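Local coordinates for protein disulfide-isomerase A4 (Rattus norvegicus, PDB 3EC3) that rearranges disulfide bonds in proteins of the endoplasmic reticulum, this fragment being its noncatalytic, thioredoxin-like b and b' domains, at residues Val28-Phe33 with Val77-Glu82; Glu53-His58 with Tyr109-Ala114; Ser86-Arg91 with Val159-Lys164; Phe166-Phe171 with Ala225-Lys230. The protein carries 1 engineered substitution. All coordinates share one frame; numbering follows the deposited sequence.

Interaction 1. Residues Val28-Phe33 with Val77-Glu82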
loop_
_atom_site.group_PDB
_atom_site.type_symbol
_atom_site.label_atom_id
_atom_site.label_comp_id
_atom_site.label_asym_id
_atom_site.label_seq_id
_atom_site.Cartn_x
_atom_site.Cartn_y
_atom_site.Cartn_z
ATOM N N VAL A 28 -7.576 4.893 0.005
ATOM C CA VAL A 28 -8.703 5.796 0.045
ATOM C C VAL A 28 -8.382 6.890 1.075
ATOM O O VAL A 28 -8.256 6.592 2.277
ATOM C CB VAL A 28 -9.951 5.050 0.515
ATOM C CG1 VAL A 28 -11.161 6.014 0.592
ATOM C CG2 VAL A 28 -10.221 3.793 -0.411
ATOM N N ILE A 29 -8.279 8.133 0.601
ATOM C CA ILE A 29 -7.938 9.236 1.444
ATOM C C ILE A 29 -9.171 10.120 1.569
ATOM O O ILE A 29 -9.688 10.638 0.556
ATOM C CB ILE A 29 -6.759 10.032 0.859
ATOM C CG1 ILE A 29 -5.547 9.097 0.626
ATOM C CG2 ILE A 29 -6.379 11.135 1.799
ATOM C CD1 ILE A 29 -4.448 9.784 -0.269
ATOM N N LEU A 30 -9.649 10.257 2.800
ATOM C CA LEU A 30 -10.923 10.910 3.049
ATOM C C LEU A 30 -10.835 11.992 4.107
ATOM O O LEU A 30 -10.669 11.672 5.299
ATOM C CB LEU A 30 -11.938 9.893 3.499
ATOM C CG LEU A 30 -13.345 10.493 3.615
ATOM C CD1 LEU A 30 -13.852 11.092 2.337
ATOM C CD2 LEU A 30 -14.309 9.399 4.104
ATOM N N GLY A 31 -11.072 13.229 3.702
ATOM C CA GLY A 31 -11.200 14.342 4.668
ATOM C C GLY A 31 -12.633 14.417 5.177
ATOM O O GLY A 31 -13.578 14.533 4.371
ATOM N N VAL A 32 -12.825 14.408 6.497
ATOM C CA VAL A 32 -14.197 14.449 7.044
ATOM C C VAL A 32 -14.335 15.738 7.839
ATOM O O VAL A 32 -13.745 15.859 8.916
ATOM C CB VAL A 32 -14.456 13.250 7.990
ATOM C CG1 VAL A 32 -15.910 13.276 8.579
ATOM C CG2 VAL A 32 -14.174 11.872 7.267
ATOM N N PHE A 33 -15.142 16.657 7.343
ATOM C CA PHE A 33 -15.186 18.042 7.837
ATOM C C PHE A 33 -16.589 18.531 8.029
ATOM O O PHE A 33 -17.529 17.885 7.599
ATOM C CB PHE A 33 -14.332 18.939 6.924
ATOM C CG PHE A 33 -12.866 18.567 6.990
ATOM C CD1 PHE A 33 -12.269 17.868 5.930
ATOM C CD2 PHE A 33 -12.124 18.824 8.168
ATOM C CE1 PHE A 33 -10.921 17.477 6.002
ATOM C CE2 PHE A 33 -10.785 18.424 8.264
ATOM C CZ PHE A 33 -10.181 17.739 7.172
ATOM N N VAL A 77 -8.910 10.584 7.188
ATOM C CA VAL A 77 -9.063 9.157 7.418
ATOM C C VAL A 77 -8.427 8.499 6.191
ATOM O O VAL A 77 -8.737 8.880 5.065
ATOM C CB VAL A 77 -10.555 8.765 7.527
ATOM C CG1 VAL A 77 -10.692 7.261 7.668
ATOM C CG2 VAL A 77 -11.253 9.526 8.704
ATOM N N LEU A 78 -7.544 7.531 6.412
ATOM C CA LEU A 78 -6.948 6.775 5.319
ATOM C C LEU A 78 -7.329 5.324 5.533
ATOM O O LEU A 78 -7.130 4.771 6.659
ATOM C CB LEU A 78 -5.432 6.888 5.323
ATOM C CG LEU A 78 -4.828 7.983 4.419
ATOM C CD1 LEU A 78 -4.957 9.252 5.132
ATOM C CD2 LEU A 78 -3.315 7.654 4.138
HETATM N N MSE A 79 -7.859 4.714 4.482
HETATM C CA MSE A 79 -8.279 3.344 4.541
HETATM C C MSE A 79 -7.761 2.611 3.321
HETATM O O MSE A 79 -7.512 3.227 2.280
HETATM C CB MSE A 79 -9.798 3.289 4.570
HETATM C CG MSE A 79 -10.383 3.909 5.812
HETATM SE SE MSE A 79 -12.334 3.932 5.697
HETATM C CE MSE A 79 -12.500 5.473 4.512
ATOM N N GLN A 80 -7.563 1.302 3.440
ATOM C CA GLN A 80 -7.154 0.527 2.273
ATOM C C GLN A 80 -8.365 -0.239 1.739
ATOM O O GLN A 80 -9.230 -0.603 2.511
ATOM C CB GLN A 80 -6.051 -0.482 2.667
ATOM C CG GLN A 80 -4.767 0.179 3.087
ATOM C CD GLN A 80 -4.026 0.873 1.946
ATOM O OE1 GLN A 80 -4.245 0.602 0.764
ATOM N NE2 GLN A 80 -3.141 1.774 2.309
ATOM N N PRO A 81 -8.367 -0.567 0.441
ATOM C CA PRO A 81 -9.387 -1.447 -0.101
ATOM C C PRO A 81 -9.347 -2.819 0.650
ATOM O O PRO A 81 -8.290 -3.172 1.155
ATOM C CB PRO A 81 -8.936 -1.676 -1.526
ATOM C CG PRO A 81 -7.920 -0.649 -1.851
ATOM C CD PRO A 81 -7.356 -0.158 -0.550
ATOM N N GLU A 82 -10.465 -3.536 0.698
ATOM C CA GLU A 82 -10.574 -4.807 1.401
ATOM C C GLU A 82 -9.449 -5.761 0.968
ATOM O O GLU A 82 -8.910 -6.505 1.800
ATOM C CB GLU A 82 -11.904 -5.528 1.069
ATOM C CG GLU A 82 -13.194 -4.943 1.674
ATOM C CD GLU A 82 -14.370 -6.016 1.843
ATOM O OE1 GLU A 82 -14.298 -7.153 1.319
ATOM O OE2 GLU A 82 -15.372 -5.707 2.549
#
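V28 and M79 open an antiparallel pairing between strands 28-32 and 75-79 in the mixed sheet of the first thioredoxin-like domain. In this fold the central strand 28-32 has a parallel neighbour, 57-60, on one flank and antiparallel 75-79 on the other. The two short strand axes come within 4.8 Å at 158°.

Four backbone hydrogen bonds join the strands. V28 and M79 exchange a pair, N of each to O of the other, and L30 and V77 do the same. The intervening I29 and L78 form a non-hydrogen-bonded pair. Here CA of L78 makes a CA-H...O contact with O of V28 at 3.3 Å.

The apolar contacts fall on both faces of the sheet. On the face of V28, L30, V77 and M79, the selenomethionine chain of M79 bends at chi3 (-78°). Its CE lies 4.2 Å from CG1 of V28 and 4.3 Å from CD2 of L30. V32 adds a contact to V77 farther along. L21 of helix 14-23 and L69 of helix 63-69 pack on this face.

I29 and L78 share the other face, where Y55 and F57 touch I29. The I29 and L78 side chains extend alongside each other in one direction. CG1 of I29 meets CG of L78 at 4.0 Å, and CG2 of I29 meets CD1 of L78 at 4.1 Å.

Interaction 2. Residues Glu53-His58 with Tyr109-Ala114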
loop_
_atom_site.group_PDB
_atom_site.type_symbol
_atom_site.label_atom_id
_atom_site.label_comp_id
_atom_site.label_asym_id
_atom_site.label_seq_id
_atom_site.Cartn_x
_atom_site.Cartn_y
_atom_site.Cartn_z
ATOM N N GLU A 53 -0.746 14.841 -7.986
ATOM C CA GLU A 53 -0.218 14.003 -9.071
ATOM C C GLU A 53 0.042 12.575 -8.570
ATOM O O GLU A 53 0.068 11.625 -9.366
ATOM C CB GLU A 53 1.059 14.615 -9.660
ATOM C CG GLU A 53 0.828 15.971 -10.325
ATOM C CD GLU A 53 2.078 16.516 -10.985
ATOM O OE1 GLU A 53 2.754 15.745 -11.707
ATOM O OE2 GLU A 53 2.383 17.720 -10.803
ATOM N N ASP A 54 0.210 12.427 -7.256
ATOM C CA ASP A 54 0.575 11.142 -6.656
ATOM C C ASP A 54 -0.553 10.350 -5.966
ATOM O O ASP A 54 -0.430 9.128 -5.807
ATOM C CB ASP A 54 1.756 11.315 -5.691
ATOM C CG ASP A 54 2.968 11.960 -6.353
ATOM O OD1 ASP A 54 3.228 11.682 -7.554
ATOM O OD2 ASP A 54 3.646 12.754 -5.662
ATOM N N TYR A 55 -1.624 11.037 -5.564
ATOM C CA TYR A 55 -2.768 10.389 -4.877
ATOM C C TYR A 55 -4.096 10.972 -5.314
ATOM O O TYR A 55 -4.156 12.108 -5.778
ATOM C CB TYR A 55 -2.659 10.565 -3.359
ATOM C CG TYR A 55 -1.379 10.059 -2.764
ATOM C CD1 TYR A 55 -0.296 10.921 -2.579
ATOM C CD2 TYR A 55 -1.241 8.717 -2.381
ATOM C CE1 TYR A 55 0.881 10.480 -2.034
ATOM C CE2 TYR A 55 -0.046 8.260 -1.836
ATOM C CZ TYR A 55 1.005 9.157 -1.663
ATOM O OH TYR A 55 2.186 8.735 -1.113
ATOM N N LYS A 56 -5.174 10.205 -5.130
ATOM C CA LYS A 56 -6.534 10.733 -5.299
ATOM C C LYS A 56 -7.051 11.097 -3.905
ATOM O O LYS A 56 -6.919 10.280 -2.967
ATOM C CB LYS A 56 -7.482 9.656 -5.856
ATOM C CG LYS A 56 -7.167 9.122 -7.281
ATOM C CD LYS A 56 -7.822 9.982 -8.313
ATOM C CE LYS A 56 -6.797 10.848 -9.017
ATOM N NZ LYS A 56 -7.385 11.559 -10.199
ATOM N N PHE A 57 -7.696 12.257 -3.793
ATOM C CA PHE A 57 -8.246 12.742 -2.517
ATOM C C PHE A 57 -9.768 12.922 -2.554
ATOM O O PHE A 57 -10.326 13.405 -3.586
ATOM C CB PHE A 57 -7.579 14.094 -2.218
ATOM C CG PHE A 57 -6.117 13.977 -1.894
ATOM C CD1 PHE A 57 -5.165 13.957 -2.911
ATOM C CD2 PHE A 57 -5.687 13.893 -0.568
ATOM C CE1 PHE A 57 -3.803 13.847 -2.612
ATOM C CE2 PHE A 57 -4.325 13.816 -0.256
ATOM C CZ PHE A 57 -3.377 13.772 -1.297
ATOM N N HIS A 58 -10.451 12.575 -1.455
ATOM C CA HIS A 58 -11.880 12.770 -1.370
ATOM C C HIS A 58 -12.174 13.507 -0.069
ATOM O O HIS A 58 -11.294 13.554 0.824
ATOM C CB HIS A 58 -12.612 11.443 -1.371
ATOM C CG HIS A 58 -12.283 10.604 -2.567
ATOM N ND1 HIS A 58 -13.023 10.645 -3.724
ATOM C CD2 HIS A 58 -11.232 9.778 -2.814
ATOM C CE1 HIS A 58 -12.475 9.833 -4.624
ATOM N NE2 HIS A 58 -11.391 9.286 -4.090
ATOM N N TYR A 109 1.530 12.671 6.883
ATOM C CA TYR A 109 0.708 11.538 7.364
ATOM C C TYR A 109 0.212 10.668 6.190
ATOM O O TYR A 109 0.190 9.420 6.279
ATOM C CB TYR A 109 -0.494 12.064 8.144
ATOM C CG TYR A 109 -1.262 11.046 8.957
ATOM C CD1 TYR A 109 -2.396 10.445 8.447
ATOM C CD2 TYR A 109 -0.859 10.715 10.251
ATOM C CE1 TYR A 109 -3.127 9.533 9.193
ATOM C CE2 TYR A 109 -1.568 9.805 11.007
ATOM C CZ TYR A 109 -2.705 9.218 10.463
ATOM O OH TYR A 109 -3.414 8.305 11.194
ATOM N N VAL A 110 -0.208 11.324 5.111
ATOM C CA VAL A 110 -0.644 10.623 3.887
ATOM C C VAL A 110 0.506 9.796 3.316
ATOM O O VAL A 110 0.343 8.638 3.019
ATOM C CB VAL A 110 -1.172 11.630 2.819
ATOM C CG1 VAL A 110 -1.398 10.922 1.506
ATOM C CG2 VAL A 110 -2.466 12.295 3.314
ATOM N N VAL A 111 1.689 10.395 3.180
ATOM C CA VAL A 111 2.830 9.649 2.620
ATOM C C VAL A 111 3.177 8.472 3.547
ATOM O O VAL A 111 3.264 7.339 3.090
ATOM C CB VAL A 111 4.055 10.570 2.298
ATOM C CG1 VAL A 111 5.291 9.744 1.849
ATOM C CG2 VAL A 111 3.687 11.589 1.200
ATOM N N LYS A 112 3.278 8.745 4.835
ATOM C CA LYS A 112 3.569 7.735 5.833
ATOM C C LYS A 112 2.632 6.544 5.733
ATOM O O LYS A 112 3.094 5.391 5.702
ATOM C CB LYS A 112 3.514 8.348 7.239
ATOM C CG LYS A 112 3.737 7.324 8.361
ATOM C CD LYS A 112 4.022 7.986 9.675
ATOM C CE LYS A 112 4.182 6.957 10.792
ATOM N NZ LYS A 112 4.267 7.649 12.136
ATOM N N HIS A 113 1.324 6.809 5.659
ATOM C CA HIS A 113 0.307 5.761 5.760
ATOM C C HIS A 113 -0.366 5.285 4.475
ATOM O O HIS A 113 -1.307 4.516 4.519
ATOM C CB HIS A 113 -0.775 6.159 6.776
ATOM C CG HIS A 113 -0.274 6.149 8.179
ATOM N ND1 HIS A 113 -0.114 7.295 8.925
ATOM C CD2 HIS A 113 0.178 5.129 8.950
ATOM C CE1 HIS A 113 0.387 6.982 10.107
ATOM N NE2 HIS A 113 0.563 5.673 10.148
ATOM N N ALA A 114 0.155 5.671 3.331
ATOM C CA ALA A 114 -0.522 5.304 2.103
ATOM C C ALA A 114 -0.261 3.874 1.642
ATOM O O ALA A 114 -0.996 3.403 0.784
ATOM C CB ALA A 114 -0.166 6.272 0.997
#
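Y55 lays one face of its ring against V110. The methyl CG1 of V110 stands over the ring centre, 4.1 Å from the centroid and 6° off the normal. This is a CH-pi contact. The Y55 side chain heads toward helix 103-113, with CG anti to the carbonyl carbon (chi1 -56°).

The far end of the ring meets V111 and A114. CB of A114 approaches obliquely, 3.5 Å from CE2 of Y55. The hydroxyl end passes V111 at about a right angle. OH of Y55 is 3.9 Å from CA of V111 and 4.0 Å from its CG2.

F57 uses V110 differently. Its ring edge faces the other methyl, with CE2 of F57 4.3 Å from CG2 of V110. The two branches of V110 thus serve two rings, one over a face and one at an edge. L51 of helix 39-51 also touches F57 and V110, and I29 of strand 28-32 touches Y55, F57 and V110. The contact therefore packs helix 103-113 on the sheet of the first thioredoxin-like domain.

An alanine in place of Y55 would probably open a gap beside V110 and A114 and leave CG1 of V110 without its aromatic face.

The chemistry between the segments is apolar and CH-pi, so the hold depends on close fit rather than on directed polar bonds.

Interaction 3. Residues Ser86-Arg91 with Val159-Lys164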
loop_
_atom_site.group_PDB
_atom_site.type_symbol
_atom_site.label_atom_id
_atom_site.label_comp_id
_atom_site.label_asym_id
_atom_site.label_seq_id
_atom_site.Cartn_x
_atom_site.Cartn_y
_atom_site.Cartn_z
ATOM N N SER A 86 -5.546 -6.399 6.546
ATOM C CA SER A 86 -4.978 -7.607 7.165
ATOM C C SER A 86 -5.285 -7.595 8.641
ATOM O O SER A 86 -5.648 -6.539 9.205
ATOM C CB SER A 86 -3.455 -7.734 6.988
ATOM O OG SER A 86 -2.766 -6.865 7.910
ATOM N N LYS A 87 -5.113 -8.753 9.267
ATOM C CA LYS A 87 -5.298 -8.845 10.743
ATOM C C LYS A 87 -4.341 -7.967 11.538
ATOM O O LYS A 87 -4.564 -7.724 12.742
ATOM C CB LYS A 87 -5.066 -10.295 11.207
ATOM C CG LYS A 87 -5.684 -11.302 10.355
ATOM C CD LYS A 87 -5.307 -12.729 10.826
ATOM C CE LYS A 87 -3.833 -13.077 10.626
ATOM N NZ LYS A 87 -3.688 -14.581 10.620
ATOM N N TYR A 88 -3.256 -7.530 10.918
ATOM C CA TYR A 88 -2.240 -6.730 11.642
ATOM C C TYR A 88 -2.341 -5.220 11.522
ATOM O O TYR A 88 -1.537 -4.484 12.135
ATOM C CB TYR A 88 -0.854 -7.176 11.207
ATOM C CG TYR A 88 -0.711 -8.652 11.394
ATOM C CD1 TYR A 88 -0.480 -9.486 10.324
ATOM C CD2 TYR A 88 -0.855 -9.226 12.673
ATOM C CE1 TYR A 88 -0.349 -10.872 10.519
ATOM C CE2 TYR A 88 -0.742 -10.579 12.852
ATOM C CZ TYR A 88 -0.492 -11.386 11.786
ATOM O OH TYR A 88 -0.360 -12.745 11.997
ATOM N N GLU A 89 -3.323 -4.743 10.772
ATOM C CA GLU A 89 -3.437 -3.322 10.469
ATOM C C GLU A 89 -4.814 -2.823 10.821
ATOM O O GLU A 89 -5.801 -3.509 10.560
ATOM C CB GLU A 89 -3.174 -3.091 8.944
ATOM C CG GLU A 89 -1.805 -3.568 8.470
ATOM C CD GLU A 89 -1.790 -3.742 6.952
ATOM O OE1 GLU A 89 -2.025 -4.875 6.456
ATOM O OE2 GLU A 89 -1.611 -2.707 6.264
ATOM N N PRO A 90 -4.918 -1.610 11.394
ATOM C CA PRO A 90 -6.259 -1.059 11.662
ATOM C C PRO A 90 -6.971 -0.804 10.337
ATOM O O PRO A 90 -6.286 -0.579 9.308
ATOM C CB PRO A 90 -5.964 0.267 12.394
ATOM C CG PRO A 90 -4.542 0.604 12.039
ATOM C CD PRO A 90 -3.828 -0.677 11.742
ATOM N N ARG A 91 -8.306 -0.858 10.312
ATOM C CA ARG A 91 -9.029 -0.535 9.104
ATOM C C ARG A 91 -8.900 0.931 8.725
ATOM O O ARG A 91 -9.104 1.300 7.563
ATOM C CB ARG A 91 -10.507 -0.890 9.244
ATOM C CG ARG A 91 -10.733 -2.388 9.466
ATOM C CD ARG A 91 -11.007 -3.047 8.168
ATOM N NE ARG A 91 -11.239 -4.483 8.279
ATOM C CZ ARG A 91 -12.442 -5.056 8.249
ATOM N NH1 ARG A 91 -13.539 -4.306 8.123
ATOM N NH2 ARG A 91 -12.552 -6.387 8.355
ATOM N N VAL A 159 3.164 -13.740 2.921
ATOM C CA VAL A 159 3.995 -12.531 2.892
ATOM C C VAL A 159 3.711 -11.619 4.097
ATOM O O VAL A 159 4.638 -11.116 4.754
ATOM C CB VAL A 159 3.837 -11.754 1.559
ATOM C CG1 VAL A 159 4.904 -10.587 1.488
ATOM C CG2 VAL A 159 4.002 -12.725 0.384
ATOM N N LEU A 160 2.436 -11.449 4.424
ATOM C CA LEU A 160 2.038 -10.602 5.556
ATOM C C LEU A 160 2.620 -11.086 6.894
ATOM O O LEU A 160 3.044 -10.288 7.771
ATOM C CB LEU A 160 0.520 -10.639 5.654
ATOM C CG LEU A 160 -0.280 -9.689 4.736
ATOM C CD1 LEU A 160 -1.740 -10.153 4.655
ATOM C CD2 LEU A 160 -0.197 -8.258 5.300
ATOM N N GLU A 161 2.657 -12.398 7.039
ATOM C CA GLU A 161 3.336 -13.010 8.207
ATOM C C GLU A 161 4.796 -12.576 8.421
ATOM O O GLU A 161 5.232 -12.464 9.571
ATOM C CB GLU A 161 3.186 -14.529 8.180
ATOM C CG GLU A 161 1.728 -14.965 8.314
ATOM C CD GLU A 161 1.127 -14.610 9.678
ATOM O OE1 GLU A 161 1.774 -14.862 10.717
ATOM O OE2 GLU A 161 0.007 -14.096 9.732
ATOM N N VAL A 162 5.542 -12.336 7.342
ATOM C CA VAL A 162 6.913 -11.870 7.461
ATOM C C VAL A 162 6.944 -10.351 7.553
ATOM O O VAL A 162 7.645 -9.754 8.394
ATOM C CB VAL A 162 7.779 -12.393 6.267
ATOM C CG1 VAL A 162 9.251 -11.983 6.416
ATOM C CG2 VAL A 162 7.722 -13.958 6.200
ATOM N N ALA A 163 6.188 -9.707 6.664
ATOM C CA ALA A 163 6.131 -8.249 6.632
ATOM C C ALA A 163 5.923 -7.623 7.997
ATOM O O ALA A 163 6.545 -6.598 8.313
ATOM C CB ALA A 163 5.021 -7.775 5.598
ATOM N N LYS A 164 5.052 -8.197 8.828
ATOM C CA LYS A 164 4.714 -7.546 10.111
ATOM C C LYS A 164 5.901 -7.525 11.056
ATOM O O LYS A 164 5.912 -6.748 12.009
ATOM C CB LYS A 164 3.575 -8.269 10.811
ATOM C CG LYS A 164 3.929 -9.665 11.231
ATOM C CD LYS A 164 3.068 -10.068 12.422
ATOM C CE LYS A 164 2.954 -11.594 12.494
ATOM N NZ LYS A 164 4.301 -12.194 12.493
#
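Y88 crosses E161 at about a right angle, the ring and carboxylate planes 60° apart. OH of Y88 donates to OE2 of E161 at 2.7 Å. It meets that oxygen on the syn side, 22° out of the carboxylate plane. K164 lies over one face of the same ring. Its CD stands over the ring centre in a CH-pi contact, 3.8 Å from the centroid. A bend at chi4 (54°) turns NZ of K164 to donate to O of E161.

NZ of K87 makes a long salt bridge to OE2 of E161, 3.8 Å. A leucine in place of E161 would probably leave OH of Y88 without its acceptor and NZ of K87 without a nearby opposite charge.

Beside this, CB of S86 packs against CD2 of L160 at 3.7 Å. OG of S86 accepts from N of Y88, an ST turn, and donates to OE1 of E89. E89 OE2 is bonded to N of L117.

The 86-91 segment is a loop of the first domain with a type I turn, S86 to E89. It meets helix 149-163 of the second, a surface interface between tandem thioredoxin-like domains.

Interaction 4. Residues Phe166-Phe171 with Ala225-Lys230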
loop_
_atom_site.group_PDB
_atom_site.type_symbol
_atom_site.label_atom_id
_atom_site.label_comp_id
_atom_site.label_asym_id
_atom_site.label_seq_id
_atom_site.Cartn_x
_atom_site.Cartn_y
_atom_site.Cartn_z
ATOM N N PHE A 166 9.125 -7.071 10.023
ATOM C CA PHE A 166 10.172 -6.221 9.459
ATOM C C PHE A 166 9.619 -4.877 9.002
ATOM O O PHE A 166 9.646 -4.570 7.795
ATOM C CB PHE A 166 10.891 -6.923 8.311
ATOM C CG PHE A 166 11.624 -8.196 8.744
ATOM C CD1 PHE A 166 10.982 -9.441 8.715
ATOM C CD2 PHE A 166 12.943 -8.132 9.165
ATOM C CE1 PHE A 166 11.662 -10.613 9.134
ATOM C CE2 PHE A 166 13.649 -9.296 9.570
ATOM C CZ PHE A 166 12.999 -10.535 9.557
ATOM N N PRO A 167 9.107 -4.083 9.951
ATOM C CA PRO A 167 8.518 -2.824 9.528
ATOM C C PRO A 167 9.522 -1.895 8.859
ATOM O O PRO A 167 9.133 -0.915 8.227
ATOM C CB PRO A 167 8.009 -2.231 10.844
ATOM C CG PRO A 167 8.911 -2.853 11.925
ATOM C CD PRO A 167 9.014 -4.262 11.423
ATOM N N GLU A 168 10.811 -2.181 9.038
ATOM C CA GLU A 168 11.874 -1.361 8.467
ATOM C C GLU A 168 12.043 -1.563 6.945
ATOM O O GLU A 168 12.736 -0.755 6.270
ATOM C CB GLU A 168 13.193 -1.676 9.171
ATOM C CG GLU A 168 13.675 -3.118 8.932
ATOM C CD GLU A 168 13.241 -4.091 10.034
ATOM O OE1 GLU A 168 12.227 -3.825 10.726
ATOM O OE2 GLU A 168 13.939 -5.106 10.235
ATOM N N TYR A 169 11.402 -2.614 6.395
ATOM C CA TYR A 169 11.401 -2.839 4.945
ATOM C C TYR A 169 9.964 -2.748 4.418
ATOM O O TYR A 169 9.026 -3.021 5.162
ATOM C CB TYR A 169 11.955 -4.239 4.613
ATOM C CG TYR A 169 13.306 -4.508 5.255
ATOM C CD1 TYR A 169 14.287 -3.503 5.307
ATOM C CD2 TYR A 169 13.605 -5.763 5.799
ATOM C CE1 TYR A 169 15.557 -3.730 5.895
ATOM C CE2 TYR A 169 14.875 -6.008 6.388
ATOM C CZ TYR A 169 15.829 -5.000 6.432
ATOM O OH TYR A 169 17.050 -5.257 7.018
ATOM N N THR A 170 9.828 -2.371 3.152
ATOM C CA THR A 170 8.518 -2.369 2.438
ATOM C C THR A 170 8.384 -3.740 1.743
ATOM O O THR A 170 9.371 -4.255 1.219
ATOM C CB THR A 170 8.487 -1.248 1.414
ATOM O OG1 THR A 170 8.851 0.004 2.059
ATOM C CG2 THR A 170 7.107 -1.143 0.740
ATOM N N PHE A 171 7.200 -4.362 1.814
ATOM C CA PHE A 171 6.960 -5.675 1.174
ATOM C C PHE A 171 5.831 -5.459 0.181
ATOM O O PHE A 171 4.917 -4.632 0.423
ATOM C CB PHE A 171 6.496 -6.704 2.185
ATOM C CG PHE A 171 7.567 -7.193 3.169
ATOM C CD1 PHE A 171 8.083 -6.380 4.158
ATOM C CD2 PHE A 171 7.999 -8.522 3.117
ATOM C CE1 PHE A 171 9.039 -6.860 5.072
ATOM C CE2 PHE A 171 8.965 -9.017 4.027
ATOM C CZ PHE A 171 9.485 -8.184 4.999
ATOM N N ALA A 225 18.752 -12.999 6.158
ATOM C CA ALA A 225 20.099 -13.138 5.574
ATOM C C ALA A 225 20.500 -11.820 4.904
ATOM O O ALA A 225 21.669 -11.378 5.011
ATOM C CB ALA A 225 20.160 -14.300 4.608
ATOM N N PHE A 226 19.517 -11.176 4.270
ATOM C CA PHE A 226 19.692 -9.839 3.707
ATOM C C PHE A 226 20.117 -8.825 4.768
ATOM O O PHE A 226 21.081 -8.094 4.572
ATOM C CB PHE A 226 18.420 -9.330 3.022
ATOM C CG PHE A 226 18.475 -7.839 2.688
ATOM C CD1 PHE A 226 17.821 -6.901 3.490
ATOM C CD2 PHE A 226 19.209 -7.388 1.589
ATOM C CE1 PHE A 226 17.879 -5.547 3.184
ATOM C CE2 PHE A 226 19.292 -6.025 1.278
ATOM C CZ PHE A 226 18.630 -5.103 2.068
ATOM N N LYS A 227 19.376 -8.795 5.876
ATOM C CA LYS A 227 19.582 -7.862 6.982
ATOM C C LYS A 227 20.984 -7.988 7.531
ATOM O O LYS A 227 21.648 -6.982 7.852
ATOM C CB LYS A 227 18.606 -8.201 8.105
ATOM C CG LYS A 227 18.699 -7.313 9.343
ATOM C CD LYS A 227 17.645 -7.784 10.336
ATOM C CE LYS A 227 16.705 -6.683 10.804
ATOM N NZ LYS A 227 16.549 -5.475 9.920
ATOM N N LYS A 228 21.405 -9.242 7.654
ATOM C CA LYS A 228 22.691 -9.612 8.244
ATOM C C LYS A 228 23.849 -9.503 7.255
ATOM O O LYS A 228 24.997 -9.793 7.611
ATOM C CB LYS A 228 22.597 -11.029 8.803
ATOM C CG LYS A 228 21.880 -11.128 10.139
ATOM C CD LYS A 228 21.949 -12.559 10.680
ATOM C CE LYS A 228 20.602 -13.004 11.255
ATOM N NZ LYS A 228 20.299 -14.455 10.960
ATOM N N GLY A 229 23.545 -9.077 6.027
ATOM C CA GLY A 229 24.552 -8.902 4.983
ATOM C C GLY A 229 25.140 -10.202 4.467
ATOM O O GLY A 229 26.306 -10.236 4.094
ATOM N N LYS A 230 24.341 -11.271 4.441
ATOM C CA LYS A 230 24.841 -12.610 4.092
ATOM C C LYS A 230 24.544 -13.021 2.647
ATOM O O LYS A 230 24.892 -14.136 2.233
ATOM C CB LYS A 230 24.299 -13.653 5.070
ATOM C CG LYS A 230 24.997 -13.651 6.410
ATOM C CD LYS A 230 24.115 -14.205 7.524
ATOM C CE LYS A 230 23.770 -15.684 7.336
ATOM N NZ LYS A 230 23.492 -16.332 8.656
#
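The ring of Y169 presents a face to the edge of F226. It is an edge-to-face pair, with centroids 5.5 Å apart and planes at 76°. CZ of Y169 lies at the F226 edge, 3.9 Å from CE1 of F226. CG of E168 stands over the centre of one Y169 face, 3.5 Å above the plane. CE of K227 lies at the edge of the F166 ring, 4.2 Å from CE2 of F166.

K227 reaches across toward both E168 and Y169. Its chain leaves the helix with CG anti to the backbone N (chi1 180°) and bends at chi3 and chi4. NZ of K227 donates to OE2 of E168 at 2.7 Å, a salt bridge that meets the oxygen on its anti side. The same NZ donates to OH of Y169 at 3.0 Å. Two oxygens thus grip one ammonium group, and the nearby carboxylate is likely to favour its charged form.

These residues join two parts of the second thioredoxin-like domain. F166 to Y169 form a type I turn leading into strand 170-175, and F226 and K227 lie at the C-terminal end of helix 216-227. V223 of that helix touches F166 and Y169.

The helix closes with a Schellman motif. G229 has positive phi (70°), which favours glycine. N of K230 bonds to O of A225 at 2.7 Å, and N of G229 bonds to O of F226.

Interactions 1 and 2 lie in the first thioredoxin-like domain, with centres about 9 Å apart. They meet where strands 28-32 and 57-60 pair: I29 O and H58 N are 2.9 Å apart, as are G31 N and H58 O. Interaction 3 bridges to the second domain. It touches interaction 1 through M79 CG and R91 O, 3.4 Å apart. It also touches interaction 4, about 16 Å away between centres, where CB of A163 is 3.6 Å from CG of F171. Interactions 1 and 4 do not touch; their centres are about 29 Å apart, on opposite sides of the chain's centre. All four belong to the noncatalytic part of the enzyme.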